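Local coordinates for dihydroorotate dehydrogenase (Schistosoma mansoni, PDB 6UY4), which probably oxidises (S)-dihydroorotate to orotate with a quinone as electron acceptor and FMN as cofactor, a step of de novo UMP synthesis, at residues Lys65-Phe70 and Glu81-Ile86; Ser243-Asp248 and Phe308-Asp313; Gly301-Pro306 and Leu353-Val358. One frame throughout, in Å; residues are numbered along the deposited sequence.

Contact 1: Lys65-Phe70 and Glu81-Ile86; sequences KQRNSF and EFDHPI
With CG of Asp-83 swung anti to its backbone nitrogen (chi1 -170°), the carboxylate reaches across to the backbone of Arg-67 and Asn-68. The loop turns at Asn-68, which has positive phi and psi (58° and 22°), left-handed helical values that asparagine tolerates better than most residues; its N-H faces the acid. Both bonds are weak: Asn-68 N lies 3.3 Å from Asp-83 OD1 and 3.4 Å from Asp-83 OD2, so the N-H is shared between the two oxygens. A short acidic side chain suits the place because it offers two acceptors to one donor. OD2 of Asp-83 also rests against Arg-67, 3.5 Å from CG of that residue, but this is contact with the aliphatic stem, since the guanidinium leads away and bonds Asn-104 through NH1. A long, weak ion pair of Asp-83 OD1 with Lys-74 would partly offset the carboxylate's charge. Phe-70 aims its CB at the facing segment, while its ring packs on helix 364-376 and meets His-366 edge-to-face. The contact thus ties a surface loop to the end of the beta-hairpin 75-77/80-82, which precedes the first strand, 86-88, of the dihydroorotate dehydrogenase TIM barrel.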
loop_
_atom_site.group_PDB
_atom_site.type_symbol
_atom_site.label_atom_id
_atom_site.label_comp_id
_atom_site.label_asym_id
_atom_site.label_seq_id
_atom_site.Cartn_x
_atom_site.Cartn_y
_atom_site.Cartn_z
ATOM N N LYS A 65 -8.000 16.284 -11.432
ATOM C CA LYS A 65 -8.545 15.518 -12.544
ATOM C C LYS A 65 -10.035 15.308 -12.329
ATOM O O LYS A 65 -10.488 15.128 -11.195
ATOM C CB LYS A 65 -7.842 14.162 -12.696
ATOM C CG LYS A 65 -6.488 14.230 -13.385
ATOM C CD LYS A 65 -6.636 14.546 -14.865
ATOM C CE LYS A 65 -5.293 14.501 -15.578
ATOM N N GLN A 66 -10.790 15.330 -13.423
ATOM C CA GLN A 66 -12.236 15.173 -13.352
ATOM C C GLN A 66 -12.613 13.715 -13.130
ATOM O O GLN A 66 -12.061 12.808 -13.760
ATOM C CB GLN A 66 -12.893 15.689 -14.633
ATOM C CG GLN A 66 -13.122 17.192 -14.658
ATOM C CD GLN A 66 -14.261 17.624 -13.752
ATOM O OE1 GLN A 66 -15.066 16.803 -13.312
ATOM N NE2 GLN A 66 -14.333 18.920 -13.468
ATOM N N ARG A 67 -13.561 13.495 -12.224
ATOM C CA ARG A 67 -14.113 12.169 -12.012
ATOM C C ARG A 67 -15.134 11.845 -13.101
ATOM O O ARG A 67 -15.473 12.683 -13.943
ATOM C CB ARG A 67 -14.741 12.066 -10.624
ATOM C CG ARG A 67 -13.733 11.801 -9.514
ATOM C CD ARG A 67 -14.355 11.960 -8.137
ATOM N NE ARG A 67 -14.253 13.331 -7.648
ATOM C CZ ARG A 67 -13.234 13.793 -6.929
ATOM N NH1 ARG A 67 -13.222 15.055 -6.525
ATOM N NH2 ARG A 67 -12.226 12.992 -6.613
ATOM N N ASN A 68 -15.618 10.603 -13.083
ATOM C CA ASN A 68 -16.538 10.077 -14.092
ATOM C C ASN A 68 -15.957 10.156 -15.500
ATOM O O ASN A 68 -16.702 10.151 -16.485
ATOM C CB ASN A 68 -17.896 10.792 -14.042
ATOM C CG ASN A 68 -18.589 10.638 -12.703
ATOM O OD1 ASN A 68 -19.399 9.731 -12.510
ATOM N ND2 ASN A 68 -18.278 11.530 -11.769
ATOM N N SER A 69 -14.630 10.227 -15.616
ATOM C CA SER A 69 -13.976 10.336 -16.912
ATOM C C SER A 69 -13.789 8.990 -17.601
ATOM O O SER A 69 -13.389 8.964 -18.770
ATOM C CB SER A 69 -12.619 11.024 -16.755
ATOM O OG SER A 69 -11.931 11.078 -17.992
ATOM N N PHE A 70 -14.063 7.884 -16.913
ATOM C CA PHE A 70 -13.910 6.539 -17.468
ATOM C C PHE A 70 -15.157 5.739 -17.119
ATOM O O PHE A 70 -15.171 4.980 -16.140
ATOM C CB PHE A 70 -12.646 5.861 -16.940
ATOM C CG PHE A 70 -11.403 6.686 -17.107
ATOM C CD1 PHE A 70 -10.670 6.632 -18.281
ATOM C CD2 PHE A 70 -10.965 7.518 -16.089
ATOM C CE1 PHE A 70 -9.524 7.391 -18.436
ATOM C CE2 PHE A 70 -9.821 8.279 -16.238
ATOM C CZ PHE A 70 -9.099 8.215 -17.414
ATOM N N GLU A 81 -18.629 2.239 -4.579
ATOM C CA GLU A 81 -18.480 2.686 -5.958
ATOM C C GLU A 81 -17.085 3.274 -6.153
ATOM O O GLU A 81 -16.681 4.184 -5.421
ATOM C CB GLU A 81 -19.555 3.714 -6.306
ATOM C CG GLU A 81 -19.375 4.376 -7.658
ATOM C CD GLU A 81 -20.401 5.463 -7.910
ATOM O OE1 GLU A 81 -21.343 5.594 -7.100
ATOM O OE2 GLU A 81 -20.263 6.189 -8.918
ATOM N N PHE A 82 -16.356 2.756 -7.137
ATOM C CA PHE A 82 -15.023 3.238 -7.475
ATOM C C PHE A 82 -15.050 3.862 -8.863
ATOM O O PHE A 82 -15.611 3.281 -9.800
ATOM C CB PHE A 82 -13.995 2.106 -7.429
ATOM C CG PHE A 82 -13.625 1.671 -6.038
ATOM C CD1 PHE A 82 -14.443 0.812 -5.324
ATOM C CD2 PHE A 82 -12.452 2.114 -5.449
ATOM C CE1 PHE A 82 -14.102 0.407 -4.046
ATOM C CE2 PHE A 82 -12.106 1.713 -4.171
ATOM C CZ PHE A 82 -12.931 0.858 -3.470
ATOM N N ASP A 83 -14.446 5.047 -8.991
ATOM C CA ASP A 83 -14.344 5.688 -10.296
ATOM C C ASP A 83 -13.524 4.845 -11.264
ATOM O O ASP A 83 -13.805 4.831 -12.468
ATOM C CB ASP A 83 -13.732 7.082 -10.142
ATOM C CG ASP A 83 -13.810 7.904 -11.414
ATOM O OD1 ASP A 83 -14.571 7.529 -12.330
ATOM O OD2 ASP A 83 -13.105 8.931 -11.495
ATOM N N HIS A 84 -12.525 4.134 -10.757
ATOM C CA HIS A 84 -11.696 3.225 -11.537
ATOM C C HIS A 84 -10.885 2.375 -10.558
ATOM O O HIS A 84 -10.708 2.766 -9.404
ATOM C CB HIS A 84 -10.774 3.993 -12.501
ATOM C CG HIS A 84 -9.978 5.076 -11.845
ATOM N ND1 HIS A 84 -8.761 4.845 -11.243
ATOM C CD2 HIS A 84 -10.224 6.400 -11.703
ATOM C CE1 HIS A 84 -8.291 5.979 -10.757
ATOM N NE2 HIS A 84 -9.159 6.938 -11.021
ATOM N N PRO A 85 -10.400 1.205 -10.989
ATOM C CA PRO A 85 -9.737 0.293 -10.040
ATOM C C PRO A 85 -8.376 0.764 -9.546
ATOM O O PRO A 85 -7.737 0.031 -8.781
ATOM C CB PRO A 85 -9.603 -1.006 -10.848
ATOM C CG PRO A 85 -9.571 -0.557 -12.265
ATOM C CD PRO A 85 -10.514 0.606 -12.331
ATOM N N ILE A 86 -7.911 1.952 -9.928
ATOM C CA ILE A 86 -6.556 2.403 -9.623
ATOM C C ILE A 86 -6.588 3.320 -8.409
ATOM O O ILE A 86 -7.314 4.323 -8.396
ATOM C CB ILE A 86 -5.928 3.116 -10.830
ATOM C CG1 ILE A 86 -6.039 2.240 -12.075
ATOM C CG2 ILE A 86 -4.473 3.466 -10.543
ATOM C CD1 ILE A 86 -5.685 2.956 -13.345
#

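Contact 2: Ser243-Asp248 and Phe308-Asp313; sequences SPDEND and FEKSTD
Where the chain leaves barrel strand 238-242, Pro-244 and Asp-245 turn against helix 305-321 and meet Lys-310 and Ser-311. A salt bridge joins loop and helix, with Lys-310 NZ 3.1 Å from Asp-245 OD1. The ammonium approaches that oxygen from the anti side, 29° out of the carboxylate plane. Lysine suits this helix position because its chain, with CG anti to the backbone nitrogen (chi1 -166°) and extended beyond, spans the gap to the loop. On the way its CE passes 3.6 Å from Pro-244 O. Asp-245 uses its other oxygen, OD2, to accept from Leu-275 N, so one carboxylate joins the loop both to the helix and to the short strand 274-275.

The loop itself is a type I beta turn from Ser-243 to Glu-246, with proline at its second position, where the fixed phi fits. Ser-243 OG accepts a weak bond from Asp-245 N, forming an ST turn. In the beta/alpha barrel this is the connection at the C-terminal end of a strand, and Asn-247 ends it as the N-cap of helix 248-259, its OD1 taking Asn-250 N.

Beside the ion pair, Pro-244 CB lies 4.4 Å from Ser-311 CA, and the proline also touches Ser-271, an FMN-binding residue. Serine is small enough to let the ring approach the helix backbone, and its OG turns back to Leu-307 O. Within the helix Phe-308 O takes both Thr-312 N and Thr-312 OG1; Lys-343 contacts both hydroxyls, of Ser-311 and Thr-312, by hydrogen bonds.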
loop_
_atom_site.group_PDB
_atom_site.type_symbol
_atom_site.label_atom_id
_atom_site.label_comp_id
_atom_site.label_asym_id
_atom_site.label_seq_id
_atom_site.Cartn_x
_atom_site.Cartn_y
_atom_site.Cartn_z
ATOM N N SER A 243 3.064 -10.370 1.925
ATOM C CA SER A 243 4.378 -10.260 1.313
ATOM C C SER A 243 4.508 -11.231 0.147
ATOM O O SER A 243 3.972 -12.343 0.202
ATOM C CB SER A 243 5.474 -10.551 2.340
ATOM O OG SER A 243 6.757 -10.550 1.740
ATOM N N PRO A 244 5.205 -10.842 -0.923
ATOM C CA PRO A 244 5.400 -11.754 -2.057
ATOM C C PRO A 244 6.485 -12.796 -1.839
ATOM O O PRO A 244 6.713 -13.620 -2.732
ATOM C CB PRO A 244 5.785 -10.797 -3.192
ATOM C CG PRO A 244 6.494 -9.688 -2.497
ATOM C CD PRO A 244 5.804 -9.517 -1.168
ATOM N N ASP A 245 7.152 -12.788 -0.688
ATOM C CA ASP A 245 8.262 -13.690 -0.417
ATOM C C ASP A 245 7.842 -14.942 0.341
ATOM O O ASP A 245 8.704 -15.752 0.696
ATOM C CB ASP A 245 9.354 -12.953 0.362
ATOM C CG ASP A 245 9.849 -11.719 -0.363
ATOM O OD1 ASP A 245 9.852 -11.729 -1.612
ATOM O OD2 ASP A 245 10.227 -10.739 0.313
ATOM N N GLU A 246 6.550 -15.118 0.602
ATOM C CA GLU A 246 6.082 -16.321 1.273
ATOM C C GLU A 246 6.226 -17.526 0.353
ATOM O O GLU A 246 5.940 -17.449 -0.846
ATOM C CB GLU A 246 4.620 -16.159 1.696
ATOM C CG GLU A 246 4.318 -14.882 2.468
ATOM C CD GLU A 246 4.721 -14.960 3.930
ATOM O OE1 GLU A 246 5.223 -16.020 4.360
ATOM O OE2 GLU A 246 4.531 -13.959 4.651
ATOM N N ASN A 247 6.677 -18.645 0.914
ATOM C CA ASN A 247 6.768 -19.869 0.135
ATOM C C ASN A 247 5.367 -20.422 -0.125
ATOM O O ASN A 247 4.359 -19.883 0.343
ATOM C CB ASN A 247 7.663 -20.889 0.838
ATOM C CG ASN A 247 7.230 -21.177 2.265
ATOM O OD1 ASN A 247 6.042 -21.317 2.556
ATOM N ND2 ASN A 247 8.201 -21.270 3.165
ATOM N N ASP A 248 5.305 -21.518 -0.882
ATOM C CA ASP A 248 4.012 -22.059 -1.292
ATOM C C ASP A 248 3.183 -22.502 -0.094
ATOM O O ASP A 248 1.982 -22.217 -0.023
ATOM C CB ASP A 248 4.213 -23.223 -2.263
ATOM C CG ASP A 248 4.831 -22.786 -3.575
ATOM O OD1 ASP A 248 4.531 -21.662 -4.032
ATOM O OD2 ASP A 248 5.619 -23.566 -4.150
ATOM N N PHE A 308 7.137 -6.138 -10.275
ATOM C CA PHE A 308 5.893 -6.482 -10.957
ATOM C C PHE A 308 5.794 -7.975 -11.247
ATOM O O PHE A 308 4.737 -8.582 -11.040
ATOM C CB PHE A 308 5.763 -5.683 -12.254
ATOM C CG PHE A 308 4.668 -6.178 -13.156
ATOM C CD1 PHE A 308 3.347 -5.861 -12.900
ATOM C CD2 PHE A 308 4.963 -6.967 -14.255
ATOM C CE1 PHE A 308 2.337 -6.321 -13.726
ATOM C CE2 PHE A 308 3.958 -7.429 -15.083
ATOM C CZ PHE A 308 2.644 -7.104 -14.819
ATOM N N GLU A 309 6.876 -8.585 -11.734
ATOM C CA GLU A 309 6.801 -9.983 -12.152
ATOM C C GLU A 309 6.510 -10.904 -10.973
ATOM O O GLU A 309 5.700 -11.831 -11.086
ATOM C CB GLU A 309 8.095 -10.393 -12.852
ATOM C CG GLU A 309 8.099 -11.832 -13.344
ATOM C CD GLU A 309 9.338 -12.174 -14.146
ATOM O OE1 GLU A 309 10.103 -11.249 -14.489
ATOM O OE2 GLU A 309 9.546 -13.372 -14.434
ATOM N N LYS A 310 7.150 -10.659 -9.829
ATOM C CA LYS A 310 6.962 -11.530 -8.673
ATOM C C LYS A 310 5.619 -11.282 -7.996
ATOM O O LYS A 310 4.876 -12.229 -7.713
ATOM C CB LYS A 310 8.108 -11.339 -7.678
ATOM C CG LYS A 310 8.182 -12.421 -6.615
ATOM C CD LYS A 310 9.444 -12.295 -5.778
ATOM C CE LYS A 310 9.583 -13.466 -4.817
ATOM N NZ LYS A 310 10.831 -13.377 -4.008
ATOM N N SER A 311 5.289 -10.015 -7.732
ATOM C CA SER A 311 4.044 -9.705 -7.036
ATOM C C SER A 311 2.825 -10.133 -7.842
ATOM O O SER A 311 1.785 -10.463 -7.261
ATOM C CB SER A 311 3.973 -8.210 -6.719
ATOM O OG SER A 311 4.000 -7.433 -7.903
ATOM N N THR A 312 2.928 -10.136 -9.173
ATOM C CA THR A 312 1.810 -10.590 -9.996
ATOM C C THR A 312 1.652 -12.103 -9.915
ATOM O O THR A 312 0.533 -12.614 -9.785
ATOM C CB THR A 312 2.004 -10.146 -11.446
ATOM O OG1 THR A 312 2.135 -8.720 -11.497
ATOM C CG2 THR A 312 0.813 -10.569 -12.296
ATOM N N ASP A 313 2.766 -12.838 -9.996
ATOM C CA ASP A 313 2.709 -14.291 -9.855
ATOM C C ASP A 313 2.128 -14.689 -8.506
ATOM O O ASP A 313 1.298 -15.603 -8.425
ATOM C CB ASP A 313 4.101 -14.894 -10.034
ATOM C CG ASP A 313 4.590 -14.822 -11.469
ATOM O OD1 ASP A 313 3.744 -14.813 -12.390
ATOM O OD2 ASP A 313 5.822 -14.786 -11.674
#

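Contact 3: Gly301-Pro306 and Leu353-Val358; sequences GLSGRP and LYTSFV. With FMN (flavin mononucleotide), chain G; QLA (2-[(4-fluorophenyl)amino]-3-hydroxynaphthalene-1,4-dione), chain B.
Gly-304, beside Thr-355, has backbone angles (phi 116°, psi -165°) open to glycine but hardly to other residues. Its N-H reaches the FMN phosphate at a bent angle, with Gly-304 N 2.7 Å from O1P. Thr-355 takes another phosphate oxygen twice: its N lies 2.9 Å and its OG1 3.1 Å from FMN O3P. Its chi1 of -58° sets OG1 beside the backbone nitrogen, where the hydroxyl reaches the same oxygen as the N-H. The same hydroxyl meets Ser-303 OG at 2.8 Å, and Ser-303 OG is also hydrogen-bonded to Val-137 O.

One face of the Tyr-354 ring lies over the dimethyl end of the flavin, offset toward the ring's rim, with Tyr-354 CZ 3.8 Å from FMN C7. Val-358, farther along, places CG1 3.5 Å from C11 of the bound naphthoquinone inhibitor, suiting an apolar wall. With Gly-333 N, these donors make the phosphate site familiar from FMN-binding TIM barrels. Strand 301-304 runs antiparallel between 136-139 and 274-275, while segment 353-358 runs from barrel strand 350-353 into helix 355-360, where Leu-353, Ser-356 and Phe-357 pack on helix 364-376 and Thr-355 on strand 136-139.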
loop_
_atom_site.group_PDB
_atom_site.type_symbol
_atom_site.label_atom_id
_atom_site.label_comp_id
_atom_site.label_asym_id
_atom_site.label_seq_id
_atom_site.Cartn_x
_atom_site.Cartn_y
_atom_site.Cartn_z
ATOM N N GLY A 301 13.145 -2.940 1.613
ATOM C CA GLY A 301 12.217 -3.583 0.693
ATOM C C GLY A 301 12.289 -2.929 -0.675
ATOM O O GLY A 301 12.378 -1.703 -0.781
ATOM N N LEU A 302 12.246 -3.755 -1.718
ATOM C CA LEU A 302 12.371 -3.290 -3.093
ATOM C C LEU A 302 10.985 -3.125 -3.704
ATOM O O LEU A 302 10.235 -4.100 -3.824
ATOM C CB LEU A 302 13.209 -4.263 -3.923
ATOM C CG LEU A 302 13.400 -3.928 -5.403
ATOM C CD1 LEU A 302 14.047 -2.563 -5.573
ATOM C CD2 LEU A 302 14.231 -5.006 -6.081
ATOM N N SER A 303 10.651 -1.896 -4.083
ATOM C CA SER A 303 9.422 -1.599 -4.798
ATOM C C SER A 303 9.761 -1.003 -6.157
ATOM O O SER A 303 10.877 -0.533 -6.390
ATOM C CB SER A 303 8.532 -0.632 -4.008
ATOM O OG SER A 303 9.206 0.585 -3.740
ATOM N N GLY A 304 8.789 -1.033 -7.055
ATOM C CA GLY A 304 8.961 -0.515 -8.397
ATOM C C GLY A 304 8.845 -1.611 -9.439
ATOM O O GLY A 304 8.368 -2.722 -9.178
ATOM N N ARG A 305 9.303 -1.277 -10.648
ATOM C CA ARG A 305 9.179 -2.202 -11.770
ATOM C C ARG A 305 9.806 -3.573 -11.525
ATOM O O ARG A 305 9.202 -4.573 -11.947
ATOM C CB ARG A 305 9.763 -1.558 -13.032
ATOM C CG ARG A 305 9.284 -0.137 -13.276
ATOM C CD ARG A 305 9.451 0.266 -14.731
ATOM N NE ARG A 305 8.532 -0.459 -15.603
ATOM C CZ ARG A 305 8.423 -0.254 -16.912
ATOM N NH1 ARG A 305 9.178 0.659 -17.506
ATOM N NH2 ARG A 305 7.557 -0.960 -17.626
ATOM N N PRO A 306 10.977 -3.708 -10.885
ATOM C CA PRO A 306 11.510 -5.058 -10.621
ATOM C C PRO A 306 10.599 -5.931 -9.771
ATOM O O PRO A 306 10.853 -7.138 -9.670
ATOM C CB PRO A 306 12.835 -4.781 -9.899
ATOM C CG PRO A 306 13.232 -3.435 -10.361
ATOM C CD PRO A 306 11.956 -2.668 -10.515
ATOM N N LEU A 353 -0.615 1.544 -6.586
ATOM C CA LEU A 353 0.748 1.843 -7.001
ATOM C C LEU A 353 1.369 2.814 -6.008
ATOM O O LEU A 353 0.694 3.364 -5.133
ATOM C CB LEU A 353 0.786 2.408 -8.428
ATOM C CG LEU A 353 -0.043 3.659 -8.741
ATOM C CD1 LEU A 353 0.750 4.940 -8.498
ATOM C CD2 LEU A 353 -0.564 3.613 -10.170
ATOM N N TYR A 354 2.675 3.026 -6.159
ATOM C CA TYR A 354 3.417 3.918 -5.278
ATOM C C TYR A 354 4.665 4.427 -5.987
ATOM O O TYR A 354 4.827 5.635 -6.183
ATOM C CB TYR A 354 3.794 3.195 -3.980
ATOM C CG TYR A 354 4.322 4.081 -2.867
ATOM C CD1 TYR A 354 3.659 4.161 -1.653
ATOM C CD2 TYR A 354 5.491 4.821 -3.022
ATOM C CE1 TYR A 354 4.135 4.953 -0.633
ATOM C CE2 TYR A 354 5.970 5.622 -2.006
ATOM C CZ TYR A 354 5.287 5.685 -0.813
ATOM O OH TYR A 354 5.761 6.479 0.206
ATOM N N THR A 355 5.553 3.506 -6.368
ATOM C CA THR A 355 6.839 3.903 -6.931
ATOM C C THR A 355 6.671 4.604 -8.271
ATOM O O THR A 355 7.353 5.599 -8.546
ATOM C CB THR A 355 7.746 2.681 -7.072
ATOM O OG1 THR A 355 7.927 2.068 -5.790
ATOM C CG2 THR A 355 9.099 3.085 -7.628
ATOM N N SER A 356 5.769 4.107 -9.122
ATOM C CA SER A 356 5.527 4.769 -10.397
ATOM C C SER A 356 4.973 6.174 -10.215
ATOM O O SER A 356 5.134 7.011 -11.108
ATOM C CB SER A 356 4.574 3.939 -11.255
ATOM O OG SER A 356 3.364 3.682 -10.568
ATOM N N PHE A 357 4.325 6.454 -9.082
ATOM C CA PHE A 357 3.918 7.823 -8.793
ATOM C C PHE A 357 5.123 8.712 -8.513
ATOM O O PHE A 357 5.076 9.920 -8.771
ATOM C CB PHE A 357 2.947 7.845 -7.612
ATOM C CG PHE A 357 2.457 9.219 -7.251
ATOM C CD1 PHE A 357 3.047 9.930 -6.219
ATOM C CD2 PHE A 357 1.406 9.798 -7.942
ATOM C CE1 PHE A 357 2.599 11.193 -5.884
ATOM C CE2 PHE A 357 0.954 11.061 -7.609
ATOM C CZ PHE A 357 1.551 11.759 -6.579
ATOM N N VAL A 358 6.209 8.135 -7.993
ATOM C CA VAL A 358 7.422 8.911 -7.755
ATOM C C VAL A 358 8.099 9.265 -9.074
ATOM O O VAL A 358 8.571 10.392 -9.264
ATOM C CB VAL A 358 8.371 8.139 -6.819
ATOM C CG1 VAL A 358 9.726 8.825 -6.742
ATOM C CG2 VAL A 358 7.759 7.999 -5.436
HETATM N N1 FMN G . 2.987 -0.615 2.699
HETATM C C2 FMN G . 2.208 -0.687 3.837
HETATM O O2 FMN G . 1.348 -1.561 3.938
HETATM N N3 FMN G . 2.388 0.220 4.861
HETATM C C4 FMN G . 3.351 1.203 4.754
HETATM O O4 FMN G . 3.511 2.010 5.668
HETATM C C4A FMN G . 4.138 1.279 3.612
HETATM N N5 FMN G . 5.102 2.259 3.500
HETATM C C5A FMN G . 5.881 2.336 2.364
HETATM C C6 FMN G . 6.849 3.328 2.257
HETATM C C7 FMN G . 7.640 3.411 1.118
HETATM C C7M FMN G . 8.684 4.483 1.009
HETATM C C8 FMN G . 7.461 2.500 0.082
HETATM C C8M FMN G . 8.312 2.587 -1.150
HETATM C C9 FMN G . 6.492 1.507 0.190
HETATM C C9A FMN G . 5.698 1.422 1.330
HETATM N N10 FMN G . 4.729 0.439 1.444
HETATM C C10 FMN G . 3.953 0.365 2.583
HETATM C "C1'" FMN G . 4.514 -0.561 0.348
HETATM C "C2'" FMN G . 3.524 -0.026 -0.679
HETATM O "O2'" FMN G . 2.327 0.354 -0.038
HETATM C "C3'" FMN G . 3.205 -1.083 -1.727
HETATM O "O3'" FMN G . 2.812 -2.278 -1.088
HETATM C "C4'" FMN G . 4.390 -1.368 -2.644
HETATM O "O4'" FMN G . 5.274 -0.268 -2.677
HETATM C "C5'" FMN G . 3.866 -1.634 -4.045
HETATM O "O5'" FMN G . 4.916 -1.646 -4.979
HETATM P P FMN G . 4.952 -0.504 -6.109
HETATM O O1P FMN G . 6.123 -0.782 -7.019
HETATM O O2P FMN G . 3.658 -0.495 -6.889
HETATM O O3P FMN G . 5.154 0.830 -5.438
HETATM C C1 QLA B . 8.246 10.691 -2.780
HETATM O O1 QLA B . 7.304 10.397 -2.064
HETATM C C2 QLA B . 8.166 11.943 -3.592
HETATM O O2 QLA B . 7.093 12.696 -3.402
HETATM C C3 QLA B . 9.195 12.259 -4.510
HETATM O O3 QLA B . 11.436 11.837 -5.213
HETATM C C4 QLA B . 7.819 13.622 -6.069
HETATM C C5 QLA B . 6.892 12.649 -6.416
HETATM C C6 QLA B . 5.715 12.991 -7.060
HETATM C C7 QLA B . 5.482 14.310 -7.331
HETATM C C8 QLA B . 6.361 15.301 -6.995
HETATM C C9 QLA B . 7.539 14.951 -6.353
HETATM C C10 QLA B . 10.470 11.459 -4.501
HETATM C C11 QLA B . 10.528 10.230 -3.686
HETATM C C12 QLA B . 11.661 9.430 -3.748
HETATM C C13 QLA B . 11.733 8.273 -2.999
HETATM C C14 QLA B . 10.673 7.903 -2.180
HETATM C C15 QLA B . 9.544 8.691 -2.110
HETATM C C16 QLA B . 9.461 9.858 -2.864
HETATM F F1 QLA B . 4.325 14.650 -7.961
HETATM N N1 QLA B . 9.020 13.263 -5.395
#

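In the fold
Contact 1 is at the surface, contact 2 is partly buried and contact 3 is wholly buried beside the flavin. The chemistry follows: weak backbone-to-carboxylate bonds at the surface, a salt bridge beside proline packing at a loop after a barrel strand, and phosphate-gripping N-H and hydroxyl groups inside. Contacts 2 and 3 share helix 305-321, whose start adjoins the phosphate and whose next turns carry Lys-310; their segments alternate along the chain. Contact 1 closes earlier in the sequence, yet touches contact 3 through neighbouring barrel strands, where Ile-86 CG2 packs 3.9 Å from Leu-353 CD2. Contacts 1 and 2 do not meet, their nearest atoms lying about 12 Å apart.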